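Local coordinates for protein glcnac-alpha-1,4-gal-releasing endo-beta-galactosidase (PDB 1UPS) that probably hydrolyses internal beta-galactosidic linkages in glycans to release the disaccharide GlcNAc-alpha-1,4-Gal, and binds a calcium ion, at residues M99-S104 / R118-Y124. Sequence-based numbering, arbitrary orientation.
Sequences MSFDKS and RNEWRGY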
ATOM      1  N   MET A  99       2.406 -13.020  14.971  1.00 10.20           N
ATOM      2  CA  MET A  99       1.488 -13.252  13.855  1.00 10.15           C
ATOM      3  C   MET A  99       0.082 -13.428  14.377  1.00 10.06           C
ATOM      4  O   MET A  99      -0.087 -13.943  15.468  1.00 10.61           O
ATOM      5  CB  MET A  99       1.873 -14.511  13.073  1.00 10.37           C
ATOM      6  CG  MET A  99       3.357 -14.633  12.707  1.00 10.22           C
ATOM      7  SD  MET A  99       3.654 -15.812  11.381  1.00 11.43           S
ATOM      8  CE  MET A  99       2.966 -17.357  12.149  1.00 10.66           C
ATOM      9  N   SER A 100      -0.916 -13.008  13.596  1.00 10.88           N
ATOM     10  CA  SER A 100      -2.329 -13.148  13.992  1.00 10.93           C
ATOM     11  C   SER A 100      -2.955 -14.505  13.593  1.00 11.10           C
ATOM     12  O   SER A 100      -4.179 -14.640  13.540  1.00 11.78           O
ATOM     13  CB  SER A 100      -3.163 -11.986  13.425  1.00 11.29           C
ATOM     14  OG  SER A 100      -3.398 -12.158  12.030  1.00 10.87           O
ATOM     15  N   PHE A 101      -2.112 -15.502  13.338  1.00 11.96           N
ATOM     16  CA  PHE A 101      -2.560 -16.835  12.898  1.00 11.88           C
ATOM     17  C   PHE A 101      -1.415 -17.828  13.119  1.00 11.76           C
ATOM     18  O   PHE A 101      -0.267 -17.437  13.399  1.00 11.16           O
ATOM     19  CB  PHE A 101      -2.912 -16.813  11.398  1.00 11.82           C
ATOM     20  CG  PHE A 101      -1.726 -16.494  10.530  1.00 13.13           C
ATOM     21  CD1 PHE A 101      -1.353 -15.167  10.310  1.00 12.69           C
ATOM     22  CD2 PHE A 101      -0.928 -17.523  10.018  1.00 12.76           C
ATOM     23  CE1 PHE A 101      -0.200 -14.866   9.559  1.00 14.33           C
ATOM     24  CE2 PHE A 101       0.219 -17.235   9.258  1.00 14.69           C
ATOM     25  CZ  PHE A 101       0.580 -15.897   9.030  1.00 13.48           C
ATOM     26  N   ASP A 102      -1.734 -19.110  12.976  1.00 11.26           N
ATOM     27  CA  ASP A 102      -0.736 -20.176  13.001  1.00 11.80           C
ATOM     28  C   ASP A 102      -1.344 -21.263  12.136  1.00 11.87           C
ATOM     29  O   ASP A 102      -2.366 -21.839  12.501  1.00 12.19           O
ATOM     30  CB  ASP A 102      -0.528 -20.638  14.445  1.00 12.19           C
ATOM     31  CG  ASP A 102       0.568 -21.677  14.600  1.00 14.00           C
ATOM     32  OD1 ASP A 102       0.791 -22.108  15.768  1.00 15.49           O
ATOM     33  OD2 ASP A 102       1.251 -22.118  13.655  1.00 13.84           O
ATOM     34  N   LYS A 103      -0.742 -21.528  10.982  1.00 11.88           N
ATOM     35  CA  LYS A 103      -1.390 -22.391  10.004  1.00 11.91           C
ATOM     36  C   LYS A 103      -0.342 -23.028   9.096  1.00 12.03           C
ATOM     37  O   LYS A 103       0.600 -22.355   8.674  1.00 11.35           O
ATOM     38  CB  LYS A 103      -2.424 -21.590   9.175  1.00 11.55           C
ATOM     39  CG  LYS A 103      -3.321 -22.460   8.264  1.00 11.42           C
ATOM     40  CD  LYS A 103      -4.475 -21.627   7.696  1.00 11.35           C
ATOM     41  CE  LYS A 103      -5.473 -22.450   6.860  1.00 14.50           C
ATOM     42  NZ  LYS A 103      -5.005 -22.638   5.461  1.00 15.70           N
ATOM     43  N   SER A 104      -0.523 -24.317   8.796  1.00 12.06           N
ATOM     44  CA  SER A 104       0.399 -25.048   7.920  1.00 12.13           C
ATOM     45  C   SER A 104       0.540 -24.374   6.548  1.00 11.57           C
ATOM     46  O   SER A 104      -0.420 -23.798   6.032  1.00 11.00           O
ATOM     47  CB  SER A 104      -0.088 -26.490   7.699  1.00 12.62           C
ATOM     48  OG  SER A 104       0.084 -27.282   8.861  1.00 14.09           O
ATOM     49  N   ARG A 118       0.719 -27.923  11.683  1.00 16.63           N
ATOM     50  CA  ARG A 118       0.260 -27.077  12.789  1.00 16.79           C
ATOM     51  C   ARG A 118      -1.232 -27.266  12.970  1.00 16.72           C
ATOM     52  O   ARG A 118      -1.959 -27.535  12.000  1.00 16.59           O
ATOM     53  CB  ARG A 118       0.535 -25.583  12.525  1.00 16.03           C
ATOM     54  CG  ARG A 118       1.948 -25.233  12.047  1.00 16.86           C
ATOM     55  CD  ARG A 118       3.050 -25.231  13.116  1.00 16.08           C
ATOM     56  NE  ARG A 118       2.773 -24.358  14.255  1.00 17.01           N
ATOM     57  CZ  ARG A 118       3.377 -24.449  15.436  1.00 18.92           C
ATOM     58  NH1 ARG A 118       4.297 -25.397  15.654  1.00 20.22           N
ATOM     59  NH2 ARG A 118       3.053 -23.607  16.417  1.00 18.85           N
ATOM     60  N   ASN A 119      -1.696 -27.124  14.209  1.00 17.66           N
ATOM     61  CA  ASN A 119      -3.130 -27.091  14.471  1.00 17.99           C
ATOM     62  C   ASN A 119      -3.611 -25.685  14.143  1.00 17.32           C
ATOM     63  O   ASN A 119      -3.215 -24.725  14.799  1.00 17.54           O
ATOM     64  CB  ASN A 119      -3.444 -27.439  15.929  1.00 19.18           C
ATOM     65  CG  ASN A 119      -3.074 -28.877  16.284  1.00 22.68           C
ATOM     66  OD1 ASN A 119      -3.151 -29.789  15.447  1.00 25.60           O
ATOM     67  ND2 ASN A 119      -2.677 -29.086  17.536  1.00 26.49           N
ATOM     68  N   GLU A 120      -4.451 -25.567  13.120  1.00 16.27           N
ATOM     69  CA  GLU A 120      -4.850 -24.251  12.627  1.00 15.00           C
ATOM     70  C   GLU A 120      -5.427 -23.386  13.731  1.00 14.63           C
ATOM     71  O   GLU A 120      -6.330 -23.809  14.473  1.00 12.56           O
ATOM     72  CB  GLU A 120      -5.836 -24.396  11.467  1.00 15.52           C
ATOM     73  CG  GLU A 120      -6.236 -23.074  10.824  1.00 14.96           C
ATOM     74  CD  GLU A 120      -7.265 -23.250   9.719  1.00 15.99           C
ATOM     75  OE1 GLU A 120      -7.544 -24.406   9.302  1.00 16.44           O
ATOM     76  OE2 GLU A 120      -7.794 -22.229   9.246  1.00 13.68           O
ATOM     77  N   TRP A 121      -4.890 -22.167  13.834  1.00 13.60           N
ATOM     78  CA  TRP A 121      -5.388 -21.171  14.780  1.00 13.52           C
ATOM     79  C   TRP A 121      -5.434 -19.791  14.110  1.00 13.25           C
ATOM     80  O   TRP A 121      -4.527 -19.422  13.353  1.00 12.57           O
ATOM     81  CB  TRP A 121      -4.521 -21.168  16.060  1.00 13.60           C
ATOM     82  CG  TRP A 121      -4.808 -20.006  16.979  1.00 13.67           C
ATOM     83  CD1 TRP A 121      -5.761 -19.937  17.971  1.00 16.32           C
ATOM     84  CD2 TRP A 121      -4.142 -18.744  16.975  1.00 14.76           C
ATOM     85  NE1 TRP A 121      -5.727 -18.700  18.573  1.00 16.56           N
ATOM     86  CE2 TRP A 121      -4.742 -17.944  17.980  1.00 15.97           C
ATOM     87  CE3 TRP A 121      -3.079 -18.203  16.226  1.00 12.73           C
ATOM     88  CZ2 TRP A 121      -4.306 -16.638  18.265  1.00 14.18           C
ATOM     89  CZ3 TRP A 121      -2.670 -16.891  16.485  1.00 13.89           C
ATOM     90  CH2 TRP A 121      -3.280 -16.129  17.505  1.00 14.72           C
ATOM     91  N   ARG A 122      -6.504 -19.040  14.369  1.00 12.88           N
ATOM     92  CA  ARG A 122      -6.701 -17.750  13.725  1.00 12.61           C
ATOM     93  C   ARG A 122      -7.057 -16.717  14.785  1.00 13.56           C
ATOM     94  O   ARG A 122      -8.201 -16.683  15.281  1.00 13.74           O
ATOM     95  CB  ARG A 122      -7.796 -17.820  12.641  1.00 12.77           C
ATOM     96  CG  ARG A 122      -7.591 -18.956  11.615  1.00 12.22           C
ATOM     97  CD  ARG A 122      -8.770 -19.166  10.700  1.00 12.84           C
ATOM     98  NE  ARG A 122      -8.887 -18.192   9.612  1.00 13.94           N
ATOM     99  CZ  ARG A 122      -8.540 -18.433   8.348  1.00 12.99           C
ATOM    100  NH1 ARG A 122      -8.730 -17.504   7.418  1.00 14.54           N
ATOM    101  NH2 ARG A 122      -7.985 -19.602   8.014  1.00 13.37           N
ATOM    102  N   GLY A 123      -6.065 -15.902  15.142  1.00 12.88           N
ATOM    103  CA  GLY A 123      -6.254 -14.780  16.054  1.00 12.01           C
ATOM    104  C   GLY A 123      -7.085 -13.689  15.411  1.00 12.42           C
ATOM    105  O   GLY A 123      -8.097 -13.229  15.980  1.00 12.40           O
ATOM    106  N   TYR A 124      -6.662 -13.265  14.221  1.00 11.42           N
ATOM    107  CA  TYR A 124      -7.431 -12.335  13.406  1.00 12.08           C
ATOM    108  C   TYR A 124      -7.110 -12.508  11.930  1.00 11.98           C
ATOM    109  O   TYR A 124      -5.991 -12.228  11.489  1.00 11.51           O
ATOM    110  CB  TYR A 124      -7.186 -10.873  13.817  1.00 11.96           C
ATOM    111  CG  TYR A 124      -8.102  -9.910  13.073  1.00 13.69           C
ATOM    112  CD1 TYR A 124      -9.483  -9.922  13.301  1.00 13.16           C
ATOM    113  CD2 TYR A 124      -7.591  -9.009  12.128  1.00 14.24           C
ATOM    114  CE1 TYR A 124     -10.332  -9.053  12.615  1.00 14.07           C
ATOM    115  CE2 TYR A 124      -8.434  -8.145  11.419  1.00 13.33           C
ATOM    116  CZ  TYR A 124      -9.805  -8.173  11.682  1.00 14.34           C
ATOM    117  OH  TYR A 124     -10.653  -7.326  11.012  1.00 14.65           O
TER
HETATM  118  O   HOH W   1      -2.726 -25.658   9.971  1.00 20.16           O
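Asp-102 and Trp-121 face each other as the hydrogen-bonded pair of a two-stranded antiparallel beta ribbon at the periphery of the GH16 domain, a beta-sandwich of the concanavalin type. Their backbones exchange two bonds, Asp-102 N to Trp-121 O (2.8 Å) and Trp-121 N to Asp-102 O (2.9 Å). The tight end lies where the ribbon leaves strand 94-99. There Ser-100 O accepts a straight bond from Tyr-124 N on a lone pair and a weak, bent one from Gly-123 N. The small Ser-100 side chain suits this junction: Ser-100 OG donates to Tyr-124 O at 2.6 Å and also meets Thr-248 N of strand 246-254. Gly-123, with no side chain, lets its backbone N lie 3.5 Å above the Trp-121 indole plane, toward the rim. That ring, placed by a CG anti to the backbone N (chi1 170°), brings Trp-121 CZ3 to 3.5 Å from Phe-101 N. Phe-101, on the face shared with Arg-122, packs on Ile-249. Lys-103 and Glu-120 run side by side, and CE of Lys-103 comes 3.3 Å from OE2 of Glu-120; the ammonium continues to Met-153 O and Asn-158, while Glu-120 OE2 pairs with Arg-122 NH2, which also bridges to Asp-155. The looser side holds exposed Asn-119 and Glu-120; toward partly exposed Ser-104 and Arg-118 the strand pairing lapses, and a water links Ser-104 N to Arg-118 O, beside a direct bond from Arg-118 N to Ser-104 OG. Here the long Arg-118 side chain bends at chi2 and chi3 (-77° and -56°) to return its guanidinium to Asp-102. The two flat groups are nearly coplanar, and the side-on grip uses both syn lone pairs: Arg-118 NE to Asp-102 OD2 and Arg-118 NH2 to Asp-102 OD1, each 2.8 Å.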